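PDB 3LSO: putative membrane anchored protein from Corynebacterium diphtheriae, which is of unknown function but is probably an envelope protein held at the membrane by a transmembrane helix, with a largely beta-stranded extracytoplasmic region. Local coordinates for residues S35-G39 against G169-N173; F254-G258 against I282-T286. One frame throughout, in Å; residues are numbered along the deposited sequence.

Contact 1. Residues S35-G39 against G169-N173; sequences SAAWG and GYTAN
Antiparallel pairing of strand 25-36 with strand 170-177 ends here, S35 facing N173 and A36 facing A172 just before the first chain turns away. Both segments fall within the DIP2116-like N-terminal family region, grouped with the E-set (immunoglobulin-like) folds. S35 and N173 form a hydrogen-bonded pair: S35 N gives to N173 O at 2.9 Å, and N173 N returns to S35 O at 2.8 Å with a nearly straight N-H...O angle of 170°. The next pair is non-hydrogen-bonded, and its two methyls meet on the sheet face away from the S35 and N173 side chains, A36 CB lying 3.8 Å from A172 CB. Beyond it the ladder frays, with A37 N reaching T171 O only weakly at 3.4 Å. Side chains take over from the backbone at this point. The methyl CB of A37 comes obliquely to the Y170 ring, 3.8 Å from Y170 CD1, while the indole of W38 barely grazes that ring, W38 CZ3 to Y170 CE1 at 4.3 Å. Y170 CG lies beside its own backbone N (chi1 -78°), which carries the phenol across to the turn. Around this end, A36 also packs on Y41, and N173 OD1 bonds to T164 OG1 of strand 150-167, so N173 ties three strands together. Three residues further along each strand from the S35-N173 pair, the C32-C176 disulfide links the two covalently. Backbone bonding thus sets the register, and beyond A36 the link between the segments rests on one weak bond and on apolar touches, largely at the surface.

Contact 2. Residues F254-G258 against I282-T286; sequences FDTSG and IPVVT
V284 CG2 sits over one face of the F254 ring in a CH-pi contact, 3.8 Å from the ring centroid and 22° off its normal. V284 CG2 is shifted toward the rim, 3.6 Å from F254 CD1. I282, two residues earlier on the strand, approaches the same ring differently: I282 CD1 lies near the ring plane at the edge, 4.5 Å from F254 CZ. V284 CG1, anti to the backbone N (chi1 171°), passes 4.0 Å from T256 O, while CG2, beside that N, is the branch given to the phenyl group. Holding these groups in place is a backbone pair between G258, the first residue of strand 258-267, and V284. V284 N donates to G258 O at 2.8 Å with an angle of 168°, and G258 N gives to V284 O in return, although the position of that oxygen is less sure. G258 has an extended backbone with positive phi, where a CB would be jammed against the carbonyl O of S257, so the conformation calls for glycine. Further out, backbone hydrogen bonds between A203 and both P283, which can only accept, and V285 add the parallel strand 203-204 on the flank away from strand 258-267, and F254 and I282 also lean on V209 and I211 of strand 208-214. P283 and V285 turn their side chains the other way, onto I426 of strand 425-435, whose backbone N is bonded to S257 OG. The F254-V284-I282 cluster is apolar, which implies that the loop entering strand 258-267 is held by backbone pairing at G258, by the bond from I426 N to S257 OG and by burial of F254 against V284 and I282.

Placed on opposite sides of the chain's centre, contacts 1 and 2 have their own centres about 82 Å apart and share no strand. Each shows antiparallel pairing at a strand end, where side chains supplement the ladder as the chain leaves or enters it. The two bury nearly the same area, but contact 1 is a surface contact with more backbone bonds and small or grazing apolar touches, whereas contact 2 is largely buried, with a single bridging pair and a methyl set on an aromatic ring. Contact 2 also reaches strand 425-435, far later in the sequence, whereas the partners noted for contact 1, Y41 and T164, lie in the N-terminal family region.

Contact 1. Residues S35-G39 against G169-N173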
ATOM      1  N   SER B  35     -34.754 -14.452 -41.828  1.00 27.45           N
ATOM      2  CA  SER B  35     -35.984 -15.211 -42.018  1.00 26.83           C
ATOM      3  C   SER B  35     -37.154 -14.221 -42.050  1.00 26.54           C
ATOM      4  O   SER B  35     -37.425 -13.506 -41.082  1.00 26.68           O
ATOM      5  CB  SER B  35     -36.160 -16.252 -40.915  1.00 26.55           C
ATOM      6  OG  SER B  35     -37.255 -17.108 -41.197  1.00 26.57           O
ATOM      7  N   ALA B  36     -37.811 -14.149 -43.193  1.00 26.20           N
ATOM      8  CA  ALA B  36     -38.937 -13.244 -43.379  1.00 25.81           C
ATOM      9  C   ALA B  36     -40.181 -14.008 -43.794  1.00 25.15           C
ATOM     10  O   ALA B  36     -40.099 -15.136 -44.304  1.00 25.22           O
ATOM     11  CB  ALA B  36     -38.605 -12.189 -44.431  1.00 25.92           C
ATOM     12  N   ALA B  37     -41.325 -13.371 -43.581  1.00 24.22           N
ATOM     13  CA  ALA B  37     -42.597 -13.859 -44.068  1.00 23.48           C
ATOM     14  C   ALA B  37     -42.937 -15.208 -43.459  1.00 23.22           C
ATOM     15  O   ALA B  37     -43.166 -16.183 -44.167  1.00 22.97           O
ATOM     16  CB  ALA B  37     -42.569 -13.941 -45.569  1.00 23.12           C
ATOM     17  N   TRP B  38     -42.939 -15.278 -42.137  1.00 23.20           N
ATOM     18  CA  TRP B  38     -43.399 -16.485 -41.471  1.00 23.26           C
ATOM     19  C   TRP B  38     -42.576 -17.705 -41.905  1.00 23.85           C
ATOM     20  O   TRP B  38     -43.095 -18.823 -42.019  1.00 23.90           O
ATOM     21  CB  TRP B  38     -44.906 -16.645 -41.744  1.00 23.08           C
ATOM     22  CG  TRP B  38     -45.621 -15.400 -41.330  1.00 20.78           C
ATOM     23  CD1 TRP B  38     -45.908 -15.026 -40.061  1.00 19.13           C
ATOM     24  CD2 TRP B  38     -46.051 -14.330 -42.169  1.00 18.28           C
ATOM     25  NE1 TRP B  38     -46.527 -13.808 -40.050  1.00 17.81           N
ATOM     26  CE2 TRP B  38     -46.625 -13.351 -41.332  1.00 17.26           C
ATOM     27  CE3 TRP B  38     -46.011 -14.101 -43.542  1.00 17.80           C
ATOM     28  CZ2 TRP B  38     -47.153 -12.161 -41.818  1.00 16.10           C
ATOM     29  CZ3 TRP B  38     -46.546 -12.919 -44.031  1.00 17.84           C
ATOM     30  CH2 TRP B  38     -47.111 -11.965 -43.166  1.00 18.48           C
ATOM     31  N   GLY B  39     -41.289 -17.452 -42.152  1.00 24.39           N
ATOM     32  CA  GLY B  39     -40.321 -18.458 -42.581  1.00 25.38           C
ATOM     33  C   GLY B  39     -40.273 -18.805 -44.070  1.00 26.39           C
ATOM     34  O   GLY B  39     -39.472 -19.656 -44.491  1.00 26.56           O
ATOM     35  N   GLY B 169     -44.884  -4.093 -44.221  1.00 32.94           N
ATOM     36  CA  GLY B 169     -45.849  -5.061 -43.690  1.00 32.85           C
ATOM     37  C   GLY B 169     -45.246  -6.437 -43.388  1.00 32.98           C
ATOM     38  O   GLY B 169     -45.894  -7.271 -42.747  1.00 33.16           O
ATOM     39  N   TYR B 170     -44.019  -6.691 -43.849  1.00 32.45           N
ATOM     40  CA  TYR B 170     -43.363  -7.966 -43.589  1.00 32.20           C
ATOM     41  C   TYR B 170     -42.548  -7.845 -42.333  1.00 32.14           C
ATOM     42  O   TYR B 170     -42.142  -6.749 -41.981  1.00 32.65           O
ATOM     43  CB  TYR B 170     -42.450  -8.365 -44.746  1.00 32.13           C
ATOM     44  CG  TYR B 170     -43.184  -8.928 -45.928  1.00 31.98           C
ATOM     45  CD1 TYR B 170     -43.602 -10.254 -45.944  1.00 31.86           C
ATOM     46  CD2 TYR B 170     -43.472  -8.134 -47.032  1.00 32.64           C
ATOM     47  CE1 TYR B 170     -44.287 -10.784 -47.044  1.00 31.79           C
ATOM     48  CE2 TYR B 170     -44.150  -8.655 -48.142  1.00 33.00           C
ATOM     49  CZ  TYR B 170     -44.555  -9.982 -48.135  1.00 32.19           C
ATOM     50  OH  TYR B 170     -45.239 -10.493 -49.212  1.00 33.10           O
ATOM     51  N   THR B 171     -42.310  -8.969 -41.663  1.00 31.98           N
ATOM     52  CA  THR B 171     -41.416  -9.016 -40.510  1.00 31.87           C
ATOM     53  C   THR B 171     -40.236  -9.911 -40.837  1.00 32.09           C
ATOM     54  O   THR B 171     -40.427 -11.049 -41.260  1.00 31.83           O
ATOM     55  CB  THR B 171     -42.146  -9.573 -39.289  1.00 31.72           C
ATOM     56  OG1 THR B 171     -43.106  -8.620 -38.853  1.00 32.62           O
ATOM     57  CG2 THR B 171     -41.203  -9.822 -38.154  1.00 31.55           C
ATOM     58  N   ALA B 172     -39.022  -9.403 -40.646  1.00 32.80           N
ATOM     59  CA  ALA B 172     -37.823 -10.222 -40.864  1.00 33.87           C
ATOM     60  C   ALA B 172     -36.930 -10.349 -39.631  1.00 34.47           C
ATOM     61  O   ALA B 172     -36.594  -9.343 -38.988  1.00 35.02           O
ATOM     62  CB  ALA B 172     -37.023  -9.708 -42.047  1.00 33.68           C
ATOM     63  N   ASN B 173     -36.544 -11.585 -39.313  1.00 34.83           N
ATOM     64  CA  ASN B 173     -35.670 -11.845 -38.178  1.00 35.01           C
ATOM     65  C   ASN B 173     -34.277 -12.174 -38.662  1.00 35.22           C
ATOM     66  O   ASN B 173     -34.064 -13.182 -39.316  1.00 35.46           O
ATOM     67  CB  ASN B 173     -36.209 -12.989 -37.315  1.00 35.04           C
ATOM     68  CG  ASN B 173     -37.614 -12.726 -36.798  1.00 36.01           C
ATOM     69  OD1 ASN B 173     -37.896 -11.676 -36.196  1.00 36.41           O
ATOM     70  ND2 ASN B 173     -38.511 -13.685 -37.030  1.00 35.46           N
TER

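Contact 2. Residues F254-G258 against I282-T286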
ATOM      1  N   PHE B 254       2.463   1.088  25.598  1.00 29.20           N
ATOM      2  CA  PHE B 254       3.219  -0.153  25.560  1.00 28.96           C
ATOM      3  C   PHE B 254       3.970  -0.424  26.857  1.00 29.39           C
ATOM      4  O   PHE B 254       4.357   0.496  27.575  1.00 29.30           O
ATOM      5  CB  PHE B 254       4.184  -0.155  24.390  1.00 28.71           C
ATOM      6  CG  PHE B 254       3.508  -0.183  23.057  1.00 28.28           C
ATOM      7  CD1 PHE B 254       3.425   0.971  22.283  1.00 27.86           C
ATOM      8  CD2 PHE B 254       2.952  -1.360  22.565  1.00 28.54           C
ATOM      9  CE1 PHE B 254       2.805   0.959  21.049  1.00 26.58           C
ATOM     10  CE2 PHE B 254       2.321  -1.379  21.319  1.00 28.25           C
ATOM     11  CZ  PHE B 254       2.252  -0.222  20.565  1.00 27.36           C
ATOM     12  N   ASP B 255       4.187  -1.701  27.147  1.00 29.74           N
ATOM     13  CA  ASP B 255       4.905  -2.090  28.353  1.00 29.65           C
ATOM     14  C   ASP B 255       6.365  -2.384  28.078  1.00 29.22           C
ATOM     15  O   ASP B 255       7.210  -2.060  28.889  1.00 29.55           O
ATOM     16  CB  ASP B 255       4.271  -3.337  28.935  1.00 30.48           C
ATOM     17  CG  ASP B 255       2.920  -3.069  29.548  1.00 31.28           C
ATOM     18  OD1 ASP B 255       2.873  -2.176  30.424  1.00 31.34           O
ATOM     19  OD2 ASP B 255       1.937  -3.761  29.161  1.00 31.45           O
ATOM     20  N   THR B 256       6.647  -2.998  26.927  1.00 28.56           N
ATOM     21  CA  THR B 256       7.974  -3.507  26.573  1.00 27.43           C
ATOM     22  C   THR B 256       8.313  -3.096  25.144  1.00 27.04           C
ATOM     23  O   THR B 256       7.416  -2.977  24.310  1.00 27.05           O
ATOM     24  CB  THR B 256       7.992  -5.067  26.619  1.00 27.58           C
ATOM     25  OG1 THR B 256       6.961  -5.587  25.775  1.00 26.60           O
ATOM     26  CG2 THR B 256       7.781  -5.602  28.047  1.00 27.38           C
ATOM     27  N   SER B 257       9.591  -2.896  24.843  1.00 26.13           N
ATOM     28  CA  SER B 257       9.985  -2.611  23.465  1.00 25.61           C
ATOM     29  C   SER B 257       9.871  -3.857  22.561  1.00 25.82           C
ATOM     30  O   SER B 257       9.782  -4.991  23.054  1.00 25.62           O
ATOM     31  CB  SER B 257      11.378  -1.947  23.389  1.00 25.42           C
ATOM     32  OG  SER B 257      12.439  -2.830  23.675  1.00 23.87           O
ATOM     33  N   GLY B 258       9.854  -3.618  21.247  1.00 25.77           N
ATOM     34  CA  GLY B 258       9.728  -4.649  20.207  1.00 26.12           C
ATOM     35  C   GLY B 258       9.035  -4.140  18.936  1.00 26.44           C
ATOM     36  O   GLY B 258       8.489  -3.041  18.925  1.00 26.78           O
ATOM     37  N   ILE B 282       4.705  -1.331  14.307  1.00 29.77           N
ATOM     38  CA  ILE B 282       5.352  -0.195  14.953  1.00 29.62           C
ATOM     39  C   ILE B 282       6.544  -0.642  15.765  1.00 29.34           C
ATOM     40  O   ILE B 282       6.398  -1.445  16.679  1.00 29.05           O
ATOM     41  CB  ILE B 282       4.473   0.475  15.976  1.00 29.81           C
ATOM     42  CG1 ILE B 282       3.190   0.997  15.356  1.00 32.05           C
ATOM     43  CG2 ILE B 282       5.215   1.669  16.603  1.00 30.54           C
ATOM     44  CD1 ILE B 282       2.197   1.493  16.437  1.00 34.78           C
ATOM     45  N   PRO B 283       7.723  -0.089  15.473  1.00 29.02           N
ATOM     46  CA  PRO B 283       8.836  -0.416  16.308  1.00 29.21           C
ATOM     47  C   PRO B 283       8.728   0.381  17.583  1.00 29.51           C
ATOM     48  O   PRO B 283       8.653   1.609  17.534  1.00 30.20           O
ATOM     49  CB  PRO B 283      10.036   0.087  15.500  1.00 29.06           C
ATOM     50  CG  PRO B 283       9.489   0.532  14.200  1.00 29.05           C
ATOM     51  CD  PRO B 283       8.099   0.886  14.447  1.00 28.88           C
ATOM     52  N   VAL B 284       8.722  -0.299  18.719  1.00 29.48           N
ATOM     53  CA  VAL B 284       8.695   0.395  19.980  1.00 29.82           C
ATOM     54  C   VAL B 284      10.027   0.233  20.692  1.00 31.12           C
ATOM     55  O   VAL B 284      10.520  -0.867  20.860  1.00 31.96           O
ATOM     56  CB  VAL B 284       7.529  -0.076  20.812  1.00 29.34           C
ATOM     57  CG1 VAL B 284       7.604   0.464  22.194  1.00 29.16           C
ATOM     58  CG2 VAL B 284       6.271   0.396  20.173  1.00 28.83           C
ATOM     59  N   VAL B 285      10.621   1.346  21.086  1.00 32.22           N
ATOM     60  CA  VAL B 285      11.951   1.350  21.674  1.00 33.47           C
ATOM     61  C   VAL B 285      11.845   1.787  23.144  1.00 35.10           C
ATOM     62  O   VAL B 285      10.849   2.417  23.527  1.00 35.40           O
ATOM     63  CB  VAL B 285      12.864   2.324  20.890  1.00 33.25           C
ATOM     64  CG1 VAL B 285      13.205   1.765  19.522  1.00 32.14           C
ATOM     65  CG2 VAL B 285      12.186   3.675  20.730  1.00 32.52           C
ATOM     66  N   THR B 286      12.861   1.478  23.957  1.00 36.79           N
ATOM     67  CA  THR B 286      12.863   1.864  25.384  1.00 38.49           C
ATOM     68  C   THR B 286      12.832   3.388  25.612  1.00 39.65           C
ATOM     69  O   THR B 286      11.831   3.944  26.073  1.00 39.89           O
ATOM     70  CB  THR B 286      14.070   1.257  26.108  1.00 38.63           C
ATOM     71  OG1 THR B 286      14.052  -0.160  25.908  1.00 39.29           O
ATOM     72  CG2 THR B 286      14.031   1.575  27.611  1.00 38.22           C
TER